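PDB 1YUZ: nigerythrin from Desulfovibrio vulgaris subsp. vulgaris, which acts as a dimeric NADH peroxidase in vitro, pairing a hemerythrin-like diiron centre with a rubredoxin-like iron centre in each subunit. Local coordinates for residues L79-V84 / Y91-V96; P99-Y102 / L106-I109; N113-E118 / S150-R155; K129-E132 / A138-V141; E184-C189 / D197-Y202. All coordinates share one frame; numbering follows the deposited sequence.

Contact 1 (L79-V84 / Y91-V96)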
# COMPACT_ATOMS: atom_id res chain seq x y z
N LEU B 79 17.00 4.45 17.05
CA LEU B 79 16.08 4.72 18.15
C LEU B 79 15.90 3.50 19.04
O LEU B 79 15.90 3.61 20.26
CB LEU B 79 14.72 5.15 17.60
CG LEU B 79 14.66 6.48 16.84
CD1 LEU B 79 13.27 6.66 16.27
CD2 LEU B 79 15.02 7.63 17.78
N GLU B 80 15.75 2.34 18.41
CA GLU B 80 15.56 1.09 19.14
C GLU B 80 16.83 0.66 19.86
O GLU B 80 16.79 0.24 21.02
CB GLU B 80 15.07 0.01 18.17
CG GLU B 80 13.67 0.36 17.64
CD GLU B 80 13.30 -0.32 16.33
OE1 GLU B 80 14.14 -1.01 15.72
OE2 GLU B 80 12.14 -0.13 15.90
N TYR B 81 17.97 0.78 19.18
CA TYR B 81 19.25 0.41 19.76
C TYR B 81 19.56 1.23 21.01
O TYR B 81 20.06 0.69 22.00
CB TYR B 81 20.36 0.61 18.72
CG TYR B 81 21.76 0.42 19.28
CD1 TYR B 81 22.16 -0.80 19.80
CD2 TYR B 81 22.67 1.48 19.29
CE1 TYR B 81 23.45 -0.98 20.32
CE2 TYR B 81 23.95 1.32 19.80
CZ TYR B 81 24.33 0.09 20.31
OH TYR B 81 25.60 -0.08 20.82
N ALA B 82 19.26 2.52 20.97
CA ALA B 82 19.52 3.39 22.11
C ALA B 82 18.83 2.85 23.36
O ALA B 82 19.40 2.88 24.45
CB ALA B 82 19.04 4.80 21.82
N LEU B 83 17.61 2.36 23.20
CA LEU B 83 16.87 1.81 24.33
C LEU B 83 17.47 0.50 24.81
O LEU B 83 17.61 0.28 26.01
CB LEU B 83 15.40 1.60 23.96
CG LEU B 83 14.56 2.85 23.71
CD1 LEU B 83 13.11 2.45 23.48
CD2 LEU B 83 14.66 3.79 24.90
N VAL B 84 17.83 -0.37 23.87
CA VAL B 84 18.42 -1.65 24.24
C VAL B 84 19.76 -1.46 24.94
O VAL B 84 20.07 -2.15 25.91
CB VAL B 84 18.63 -2.55 23.00
CG1 VAL B 84 19.33 -3.84 23.40
CG2 VAL B 84 17.28 -2.86 22.35
N TYR B 91 24.95 -5.43 24.43
CA TYR B 91 24.25 -5.71 23.18
C TYR B 91 24.92 -5.08 21.97
O TYR B 91 25.28 -3.90 21.98
CB TYR B 91 22.80 -5.20 23.26
CG TYR B 91 22.06 -5.32 21.95
CD1 TYR B 91 21.59 -6.55 21.49
CD2 TYR B 91 21.83 -4.20 21.16
CE1 TYR B 91 20.93 -6.66 20.27
CE2 TYR B 91 21.18 -4.30 19.93
CZ TYR B 91 20.73 -5.53 19.50
OH TYR B 91 20.08 -5.63 18.29
N GLU B 92 25.08 -5.87 20.92
CA GLU B 92 25.69 -5.40 19.68
C GLU B 92 24.68 -5.55 18.55
O GLU B 92 24.03 -6.60 18.42
CB GLU B 92 26.94 -6.23 19.36
CG GLU B 92 28.00 -6.18 20.44
CD GLU B 92 28.53 -4.77 20.66
OE1 GLU B 92 29.17 -4.22 19.74
OE2 GLU B 92 28.31 -4.22 21.76
N LYS B 93 24.52 -4.51 17.75
CA LYS B 93 23.59 -4.56 16.63
C LYS B 93 24.02 -5.65 15.67
O LYS B 93 25.20 -5.80 15.37
CB LYS B 93 23.54 -3.21 15.90
CG LYS B 93 22.86 -2.11 16.69
CD LYS B 93 22.90 -0.79 15.95
CE LYS B 93 24.32 -0.30 15.76
NZ LYS B 93 24.37 1.00 15.04
N PRO B 94 23.05 -6.44 15.17
CA PRO B 94 23.37 -7.52 14.24
C PRO B 94 23.63 -7.03 12.83
O PRO B 94 23.34 -5.88 12.48
CB PRO B 94 22.12 -8.39 14.31
CG PRO B 94 21.04 -7.36 14.43
CD PRO B 94 21.61 -6.41 15.47
N THR B 95 24.22 -7.90 12.02
CA THR B 95 24.50 -7.59 10.62
C THR B 95 23.89 -8.74 9.85
O THR B 95 23.83 -9.87 10.35
CB THR B 95 26.01 -7.50 10.33
OG1 THR B 95 26.63 -8.76 10.65
CG2 THR B 95 26.65 -6.40 11.16
N VAL B 96 23.41 -8.47 8.64
CA VAL B 96 22.80 -9.50 7.82
C VAL B 96 23.35 -9.46 6.41
O VAL B 96 23.99 -8.50 6.00
CB VAL B 96 21.27 -9.31 7.75
CG1 VAL B 96 20.68 -9.33 9.15
CG2 VAL B 96 20.94 -8.00 7.04
O HOH W 1 24.47 -1.91 23.58
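Lys93 lays its aliphatic chain over one face of the Tyr81 ring, fastening the connection between helices 60-87 and 104-132 of the ferritin-like four-helix bundle onto the outside of the first of them. The overlap is off-centre: Lys93 CG stands 3.4 Å from Tyr81 CD1, and a line from that CG to the ring centroid leans 30° from the ring normal. The lysine chain bends at its third torsion (chi3 -64°), which carries NZ back over the same ring; NZ ends 5.0 Å from the centroid of the Tyr81 ring, a cation-pi arrangement added to the CH-pi contact of the CG methylene. The two tyrosines meet differently. Their rings approach rim to rim with planes 42° apart, Tyr81 CD1 lying 3.6 Å from Tyr91 CE2, and neither ring covers the other's face. One face of Tyr91 is instead taken by Val84, whose CG1, anti to the backbone N, lies over the ring in a CH-pi contact. Beyond this pair, Val84 packs on Leu33 and Tyr91 on Ile37, both of helix 29-56, so the connection also reaches a second helix of the bundle. A water donates to Tyr91 O at 2.7 Å and makes a weak, longer link to Tyr81 OH. The Val84 methyl CG1 sits 3.4 Å from both CG and CD2 of Tyr91.

Contact 2 (P99-Y102 / L106-I109); sequences PSAY and LNLI
Asn107 turns its amide toward the backbone of Tyr102, and the two side chains cross at about a right angle, the phenol ring and amide planes standing 56° apart. The ring therefore does not stack on the amide; OD1 of Asn107 lies near the plane of the Tyr102 ring, at its edge, and the nearest side-chain approach is from Tyr102 CB to Asn107 OD1, 3.8 Å. What the amide grips is the main chain. Tyr102 N donates to Asn107 OD1 over 2.9 Å, with an N-H...O angle of 150°; the donor lies in the carbonyl plane, on a lone pair of OD1. The other half is poorer: Asn107 ND2 reaches Tyr102 O at 2.8 Å, but the angle at the hydrogen is only 126° and the bond is weak. With CG anti to its own carbonyl carbon, Asn107 directs both amide atoms at a single residue, and the paired bonds restrict rotation of the amide. Tyr102 O also accepts from Gln57 NE2, while Ala101 CB adds a light contact, 4.0 Å from Asn107 ND2. Phe50 of helix 29-56 and Phe66 of helix 60-87 pack against the buried Asn107. The arrangement pairs a side-chain amide with the N and O of one backbone residue, tying the end of the long crossover connection to the first turn of helix 104-132 in a ferritin-like four-helix bundle.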
# COMPACT_ATOMS: atom_id res chain seq x y z
N PRO B 99 19.83 -9.61 0.41
CA PRO B 99 18.92 -10.51 -0.30
C PRO B 99 18.94 -10.18 -1.78
O PRO B 99 19.57 -9.20 -2.19
CB PRO B 99 17.57 -10.18 0.33
CG PRO B 99 17.68 -8.68 0.48
CD PRO B 99 19.09 -8.49 1.03
N SER B 100 18.27 -11.00 -2.58
CA SER B 100 18.20 -10.75 -4.02
C SER B 100 17.19 -9.65 -4.31
O SER B 100 16.22 -9.46 -3.57
CB SER B 100 17.75 -12.01 -4.76
OG SER B 100 18.83 -12.88 -5.02
N ALA B 101 17.44 -8.92 -5.38
CA ALA B 101 16.55 -7.85 -5.83
C ALA B 101 16.02 -8.35 -7.16
O ALA B 101 16.79 -8.84 -7.99
CB ALA B 101 17.33 -6.56 -6.02
N TYR B 102 14.72 -8.24 -7.38
CA TYR B 102 14.14 -8.69 -8.63
C TYR B 102 13.70 -7.49 -9.46
O TYR B 102 14.30 -6.42 -9.35
CB TYR B 102 12.97 -9.64 -8.35
CG TYR B 102 13.38 -10.80 -7.48
CD1 TYR B 102 13.30 -10.72 -6.09
CD2 TYR B 102 13.91 -11.97 -8.04
CE1 TYR B 102 13.72 -11.77 -5.28
CE2 TYR B 102 14.34 -13.02 -7.24
CZ TYR B 102 14.24 -12.92 -5.86
OH TYR B 102 14.67 -13.96 -5.07
N LEU B 106 8.15 -5.50 -8.70
CA LEU B 106 7.97 -6.51 -7.67
C LEU B 106 8.70 -6.12 -6.38
O LEU B 106 8.25 -6.46 -5.29
CB LEU B 106 8.46 -7.87 -8.17
CG LEU B 106 7.59 -8.47 -9.28
CD1 LEU B 106 8.17 -9.80 -9.71
CD2 LEU B 106 6.17 -8.66 -8.78
N ASN B 107 9.81 -5.41 -6.51
CA ASN B 107 10.54 -4.97 -5.32
C ASN B 107 9.69 -3.94 -4.57
O ASN B 107 9.65 -3.94 -3.34
CB ASN B 107 11.90 -4.38 -5.68
CG ASN B 107 12.83 -5.39 -6.31
OD1 ASN B 107 12.65 -6.60 -6.14
ND2 ASN B 107 13.84 -4.91 -7.02
N LEU B 108 9.03 -3.06 -5.31
CA LEU B 108 8.17 -2.07 -4.69
C LEU B 108 7.02 -2.77 -3.96
O LEU B 108 6.63 -2.35 -2.88
CB LEU B 108 7.60 -1.11 -5.74
CG LEU B 108 8.58 -0.05 -6.27
CD1 LEU B 108 7.98 0.63 -7.49
CD2 LEU B 108 8.86 0.97 -5.18
N ILE B 109 6.49 -3.84 -4.55
CA ILE B 109 5.41 -4.59 -3.92
C ILE B 109 5.94 -5.30 -2.67
O ILE B 109 5.28 -5.31 -1.63
CB ILE B 109 4.80 -5.62 -4.90
CG1 ILE B 109 4.04 -4.89 -6.02
CG2 ILE B 109 3.88 -6.58 -4.15
CD1 ILE B 109 2.84 -4.08 -5.54

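Contact 3 (N113-E118 / S150-R155); sequences NGEIYE and SVHAER. With FE2 (Fe (II) ion), chain G; FE (Fe (III) ion), chain F.
The diiron site of the ferritin-like four-helix bundle is built partly here, where helices 104-132 and 136-161 run antiparallel, the axes of their short segments approaching to 8.0 Å at 156°. Glu115 and His152 share the iron(II) ion. The glutamate chelates it through both oxygens, OE1 at 2.2 Å and OE2 at 2.3 Å from the metal, and His152 supplies ND1 at 2.2 Å. Bending of the Glu115 chain at chi2 (-67°) brings its carboxylate back beside the histidine, perpendicular to the imidazole, with Glu115 CD in the ring plane at its edge. Glu115 CD is also only 3.2 Å from His152 CB, so the ligands are packed against each other as well as joined through iron. Second-shell bonds probably help fix both: Tyr47 OH bonds to Glu115 OE2, and His152 NE2 bonds to Gly178 O. Glu73 and Glu149 complete the protein ligands of iron(II) and also bind the iron(III) ion, to which Glu40 adds a ligand. Glu118, one helical turn beyond Glu115, reaches iron(III) through OE1 while its chain stays extended beyond CG. Behind the metals, Ala153 CB fits against Glu115 CB at 3.7 Å and more loosely against Ile116 CG1. Ile116 meets Asn113 of the second subunit. One water oxygen lies between the two irons, 2.3 Å from iron(II) and 2.0 Å from iron(III).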
# COMPACT_ATOMS: atom_id res chain seq x y z
N ASN B 113 4.51 -4.60 1.02
CA ASN B 113 3.99 -5.65 1.89
C ASN B 113 4.72 -5.69 3.22
O ASN B 113 4.11 -5.90 4.26
CB ASN B 113 4.09 -7.01 1.20
CG ASN B 113 3.07 -7.17 0.09
OD1 ASN B 113 2.02 -6.53 0.11
ND2 ASN B 113 3.37 -8.02 -0.89
N GLY B 114 6.03 -5.49 3.18
CA GLY B 114 6.81 -5.50 4.41
C GLY B 114 6.41 -4.33 5.29
O GLY B 114 6.25 -4.48 6.50
N GLU B 115 6.26 -3.16 4.67
CA GLU B 115 5.88 -1.95 5.40
C GLU B 115 4.51 -2.14 6.04
O GLU B 115 4.30 -1.75 7.19
CB GLU B 115 5.85 -0.75 4.46
CG GLU B 115 7.20 -0.37 3.87
CD GLU B 115 8.18 0.15 4.91
OE1 GLU B 115 7.75 0.49 6.04
OE2 GLU B 115 9.38 0.24 4.60
N ILE B 116 3.57 -2.72 5.29
CA ILE B 116 2.24 -2.95 5.82
C ILE B 116 2.30 -3.91 7.01
O ILE B 116 1.63 -3.69 8.01
CB ILE B 116 1.32 -3.50 4.71
CG1 ILE B 116 1.03 -2.39 3.69
CG2 ILE B 116 0.02 -4.02 5.31
CD1 ILE B 116 0.33 -2.88 2.43
N TYR B 117 3.11 -4.95 6.90
CA TYR B 117 3.25 -5.89 8.00
C TYR B 117 3.78 -5.16 9.23
O TYR B 117 3.29 -5.36 10.34
CB TYR B 117 4.20 -7.03 7.62
CG TYR B 117 4.74 -7.77 8.83
CD1 TYR B 117 6.04 -7.54 9.28
CD2 TYR B 117 3.93 -8.64 9.56
CE1 TYR B 117 6.51 -8.14 10.44
CE2 TYR B 117 4.40 -9.24 10.72
CZ TYR B 117 5.69 -8.99 11.16
OH TYR B 117 6.14 -9.56 12.33
N GLU B 118 4.78 -4.31 9.04
CA GLU B 118 5.36 -3.60 10.17
C GLU B 118 4.41 -2.58 10.80
O GLU B 118 4.34 -2.48 12.03
CB GLU B 118 6.66 -2.91 9.74
CG GLU B 118 7.72 -3.89 9.26
CD GLU B 118 9.05 -3.24 8.93
OE1 GLU B 118 9.44 -2.29 9.63
OE2 GLU B 118 9.71 -3.69 7.98
N SER B 150 3.80 3.14 7.58
CA SER B 150 2.64 3.25 6.72
C SER B 150 2.87 4.32 5.65
O SER B 150 2.31 4.25 4.56
CB SER B 150 1.38 3.53 7.55
OG SER B 150 1.53 4.67 8.37
N VAL B 151 3.70 5.32 5.96
CA VAL B 151 4.02 6.35 4.98
C VAL B 151 4.89 5.69 3.90
O VAL B 151 4.71 5.93 2.71
CB VAL B 151 4.78 7.53 5.63
CG1 VAL B 151 5.42 8.40 4.56
CG2 VAL B 151 3.82 8.36 6.46
N HIS B 152 5.82 4.84 4.33
CA HIS B 152 6.68 4.13 3.38
C HIS B 152 5.83 3.26 2.46
O HIS B 152 6.09 3.18 1.25
CB HIS B 152 7.67 3.24 4.13
CG HIS B 152 8.63 3.99 4.99
ND1 HIS B 152 9.42 3.37 5.93
CD2 HIS B 152 8.93 5.31 5.05
CE1 HIS B 152 10.17 4.27 6.53
NE2 HIS B 152 9.90 5.45 6.02
N ALA B 153 4.82 2.61 3.02
CA ALA B 153 3.95 1.75 2.22
C ALA B 153 3.27 2.58 1.14
O ALA B 153 3.23 2.18 -0.02
CB ALA B 153 2.91 1.08 3.11
N GLU B 154 2.74 3.75 1.52
CA GLU B 154 2.07 4.60 0.54
C GLU B 154 3.04 5.08 -0.53
O GLU B 154 2.70 5.11 -1.71
CB GLU B 154 1.42 5.80 1.23
CG GLU B 154 0.69 6.70 0.25
CD GLU B 154 0.04 7.90 0.89
OE1 GLU B 154 -0.45 8.77 0.15
OE2 GLU B 154 0.00 7.97 2.14
N ARG B 155 4.25 5.47 -0.12
CA ARG B 155 5.24 5.94 -1.08
C ARG B 155 5.58 4.85 -2.09
O ARG B 155 5.73 5.12 -3.27
CB ARG B 155 6.51 6.39 -0.34
CG ARG B 155 6.34 7.69 0.46
CD ARG B 155 6.82 8.91 -0.33
NE ARG B 155 6.18 9.05 -1.63
CZ ARG B 155 4.92 9.43 -1.82
NH1 ARG B 155 4.15 9.70 -0.77
NH2 ARG B 155 4.43 9.54 -3.05
FE FE2 G . 9.74 1.27 6.58
FE FE F . 10.85 -0.84 9.10
O HOH W 2 10.20 -0.84 7.25

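Contact 4 (K129-E132 / A138-V141)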
# COMPACT_ATOMS: atom_id res chain seq x y z
N LYS B 129 2.43 -4.39 23.78
CA LYS B 129 3.18 -5.06 24.84
C LYS B 129 3.90 -4.02 25.70
O LYS B 129 3.92 -4.14 26.92
CB LYS B 129 4.19 -6.05 24.25
CG LYS B 129 5.02 -6.79 25.30
CD LYS B 129 4.18 -7.74 26.13
CE LYS B 129 5.04 -8.56 27.08
NZ LYS B 129 4.25 -9.58 27.83
N ALA B 130 4.49 -3.02 25.06
CA ALA B 130 5.20 -1.96 25.79
C ALA B 130 4.22 -1.22 26.69
O ALA B 130 4.55 -0.84 27.81
CB ALA B 130 5.87 -1.00 24.81
N GLN B 131 3.00 -1.00 26.19
CA GLN B 131 1.98 -0.31 26.97
C GLN B 131 1.61 -1.15 28.19
O GLN B 131 1.53 -0.64 29.31
CB GLN B 131 0.72 -0.09 26.14
CG GLN B 131 0.82 1.02 25.12
CD GLN B 131 -0.46 1.18 24.35
OE1 GLN B 131 -0.80 0.34 23.52
NE2 GLN B 131 -1.20 2.25 24.63
N GLU B 132 1.38 -2.44 27.96
CA GLU B 132 1.00 -3.34 29.04
C GLU B 132 2.10 -3.50 30.08
O GLU B 132 1.82 -3.82 31.24
CB GLU B 132 0.59 -4.69 28.46
CG GLU B 132 -0.55 -4.58 27.44
CD GLU B 132 -1.04 -5.92 26.92
OE1 GLU B 132 -0.24 -6.87 26.88
OE2 GLU B 132 -2.23 -6.01 26.52
N ALA B 138 9.69 2.79 25.12
CA ALA B 138 9.53 1.84 24.02
C ALA B 138 8.27 2.17 23.23
O ALA B 138 8.26 2.06 22.01
CB ALA B 138 9.46 0.43 24.57
N VAL B 139 7.21 2.56 23.92
CA VAL B 139 5.97 2.92 23.24
C VAL B 139 6.27 4.07 22.28
O VAL B 139 5.83 4.07 21.14
CB VAL B 139 4.88 3.36 24.24
CG1 VAL B 139 3.72 4.02 23.50
CG2 VAL B 139 4.38 2.15 25.03
N HIS B 140 7.05 5.04 22.75
CA HIS B 140 7.41 6.19 21.92
C HIS B 140 8.19 5.77 20.69
O HIS B 140 7.85 6.14 19.56
CB HIS B 140 8.24 7.18 22.74
CG HIS B 140 8.80 8.31 21.93
ND1 HIS B 140 8.03 9.35 21.46
CD2 HIS B 140 10.06 8.55 21.50
CE1 HIS B 140 8.79 10.18 20.77
NE2 HIS B 140 10.03 9.72 20.78
N VAL B 141 9.25 5.00 20.89
CA VAL B 141 10.08 4.56 19.78
C VAL B 141 9.31 3.70 18.78
O VAL B 141 9.38 3.94 17.57
CB VAL B 141 11.31 3.78 20.29
CG1 VAL B 141 12.03 3.11 19.13
CG2 VAL B 141 12.26 4.74 21.02
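Val139 reaches Ala130 of helix 104-132 with CG2, one of the two methyls that branch from its CB. CB is already aimed at the facing segment. CG1 is anti to the backbone N (chi1 168°), which leaves CG2 anti to the carbonyl carbon and directed at helix 104-132. There CG2 touches three groups. It is 3.5 Å from Ala130 CB, tighter than usual for two carbons; it lies 3.6 Å from the backbone N of Gln131; and it comes within 3.7 Å of Gln131 CG, whose chain passes at roughly a right angle to the valine. Ala130 CB has a second neighbour in Ala138 CB, at 3.9 Å, so small side chains face each other on both helices. That is consistent with the close backbones, the Ala130 and Val139 CA atoms being 5.6 Å apart. Thr29, at the start of helix 29-56, packs on both Ala130 and Ala138, while Gln131 rests on Val10. Asn135 OD1 accepts from Ala138 N near the start of helix 136-161. The whole is an apolar helix-helix contact beside the short turn of a helical hairpin, joining the last two helices of the ferritin-like bundle away from its iron sites.

Contact 5 (E184-C189 / D197-Y202). With FE (Fe (III) ion), chain H.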
# COMPACT_ATOMS: atom_id res chain seq x y z
N GLU B 184 8.62 19.26 -2.65
CA GLU B 184 8.85 20.37 -1.73
C GLU B 184 7.63 20.90 -0.98
O GLU B 184 7.77 21.71 -0.07
CB GLU B 184 9.46 21.55 -2.49
CG GLU B 184 10.63 21.18 -3.37
CD GLU B 184 11.77 20.56 -2.59
OE1 GLU B 184 12.21 21.18 -1.60
OE2 GLU B 184 12.21 19.46 -2.97
N ASP B 185 6.44 20.44 -1.36
CA ASP B 185 5.22 20.94 -0.74
C ASP B 185 4.89 20.49 0.68
O ASP B 185 3.93 19.76 0.90
CB ASP B 185 4.02 20.64 -1.64
CG ASP B 185 2.83 21.55 -1.37
OD1 ASP B 185 2.39 21.62 -0.20
OD2 ASP B 185 2.34 22.18 -2.32
N PHE B 186 5.69 20.93 1.65
CA PHE B 186 5.45 20.60 3.05
C PHE B 186 6.23 21.57 3.93
O PHE B 186 7.22 22.15 3.50
CB PHE B 186 5.82 19.13 3.35
CG PHE B 186 7.29 18.85 3.41
CD1 PHE B 186 7.93 18.64 4.63
CD2 PHE B 186 8.05 18.76 2.24
CE1 PHE B 186 9.28 18.32 4.68
CE2 PHE B 186 9.40 18.44 2.28
CZ PHE B 186 10.02 18.23 3.51
N GLU B 187 5.77 21.76 5.17
CA GLU B 187 6.42 22.68 6.09
C GLU B 187 7.19 21.98 7.20
O GLU B 187 8.28 22.40 7.57
CB GLU B 187 5.39 23.62 6.69
N LYS B 188 6.61 20.91 7.73
CA LYS B 188 7.26 20.17 8.80
C LYS B 188 6.82 18.72 8.80
O LYS B 188 5.85 18.35 8.13
CB LYS B 188 6.95 20.81 10.15
CG LYS B 188 5.50 20.68 10.59
CD LYS B 188 5.24 21.44 11.88
CE LYS B 188 3.82 21.24 12.35
NZ LYS B 188 3.52 22.03 13.57
N CYS B 189 7.54 17.91 9.55
CA CYS B 189 7.24 16.49 9.65
C CYS B 189 5.93 16.26 10.38
O CYS B 189 5.73 16.76 11.48
CB CYS B 189 8.37 15.78 10.38
SG CYS B 189 8.10 14.01 10.49
N ASP B 197 13.43 22.36 6.58
CA ASP B 197 14.84 22.69 6.37
C ASP B 197 15.83 21.77 7.08
O ASP B 197 17.03 21.85 6.85
CB ASP B 197 15.11 24.15 6.75
CG ASP B 197 15.36 24.34 8.22
OD1 ASP B 197 14.54 23.88 9.03
OD2 ASP B 197 16.39 24.96 8.58
N THR B 198 15.33 20.88 7.94
CA THR B 198 16.21 19.94 8.65
C THR B 198 16.27 18.58 7.95
O THR B 198 17.08 17.73 8.29
CB THR B 198 15.76 19.72 10.11
OG1 THR B 198 14.51 19.02 10.13
CG2 THR B 198 15.61 21.05 10.83
N PHE B 199 15.39 18.39 6.97
CA PHE B 199 15.33 17.13 6.22
C PHE B 199 16.53 16.94 5.31
O PHE B 199 17.21 17.89 4.93
CB PHE B 199 14.07 17.09 5.37
CG PHE B 199 12.82 16.73 6.12
CD1 PHE B 199 12.43 17.43 7.26
CD2 PHE B 199 12.00 15.70 5.66
CE1 PHE B 199 11.25 17.12 7.92
CE2 PHE B 199 10.82 15.38 6.32
CZ PHE B 199 10.44 16.09 7.45
N THR B 200 16.77 15.68 4.94
CA THR B 200 17.85 15.34 4.03
C THR B 200 17.21 14.92 2.72
O THR B 200 16.30 14.09 2.70
CB THR B 200 18.71 14.19 4.58
OG1 THR B 200 19.44 14.65 5.72
CG2 THR B 200 19.69 13.70 3.51
N ALA B 201 17.68 15.51 1.63
CA ALA B 201 17.15 15.23 0.31
C ALA B 201 17.80 14.03 -0.35
O ALA B 201 19.01 13.84 -0.28
CB ALA B 201 17.30 16.46 -0.59
N TYR B 202 16.96 13.21 -0.99
CA TYR B 202 17.41 12.03 -1.71
C TYR B 202 16.95 12.19 -3.16
O TYR B 202 15.73 12.10 -3.42
CB TYR B 202 16.84 10.75 -1.09
CG TYR B 202 17.48 10.40 0.24
CD1 TYR B 202 17.14 11.09 1.40
CD2 TYR B 202 18.48 9.43 0.32
CE1 TYR B 202 17.78 10.82 2.61
CE2 TYR B 202 19.13 9.16 1.52
CZ TYR B 202 18.77 9.86 2.66
OH TYR B 202 19.42 9.63 3.85
OXT TYR B 202 17.82 12.45 -4.02
FE FE H . 9.97 13.33 11.75
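Aromatic contact accounts for most of this interface. Phe186 presents its edge to the face of Phe199 in a tilted edge-to-face pair, with centroids 4.9 Å apart and planes at 61°. The leading atom is Phe186 CE1, placed 3.6 Å above the plane of the Phe199 ring and over its centre; its closest approach is 3.7 Å, to Phe199 CE2, and CZ of Phe186 follows beside it, nearest to Phe199 CD2. Phe186 adopts a first torsion of 74°, setting CG between its backbone N and carbonyl carbon, and from there the ring extends toward the facing segment. His181 stacks with the Phe186 ring, and His172 of strand 171-173 packs against Phe199.

Apolar packing comes from Cys189. Its CB meets the rim of Phe199, 3.6 Å from CZ and near the ring plane, so Phe199 touches Phe186 over a face and the cysteine at an edge. These residues belong to the rubredoxin-like domain, where a small antiparallel sheet and paired CxxC motifs enclose a single iron.

Metal bonding involves the same cysteine. Cys189 SG, one bond beyond the CB that meets Phe199, is anti to the backbone N (chi1 -178°) and binds the iron(III) ion at 2.4 Å, Cys174, Cys177 and Cys192 completing the four-sulfur site.

Contact 3 is the deeply placed one: all its touching residues are buried and its centre is about 7 Å from the centre of the chain, whereas the centres of the others lie 16 to 17 Å out and those contacts are partly buried. Contacts 3 and 4 join the same two helices, 104-132 and 136-161, metal ligation dominating in the middle and plain methyl packing near the turn. Contacts 1 and 2 secure the two parts of one long connection, by aromatic and cation-pi contacts in the first and amide-to-backbone bonds in the second. Contact 4 touches contact 1 directly, Val141 packing on Leu79, Glu80 and Leu83. Contact 5 stands apart in the rubredoxin-like domain, with thiolate sulfur in place of carboxylate and imidazole.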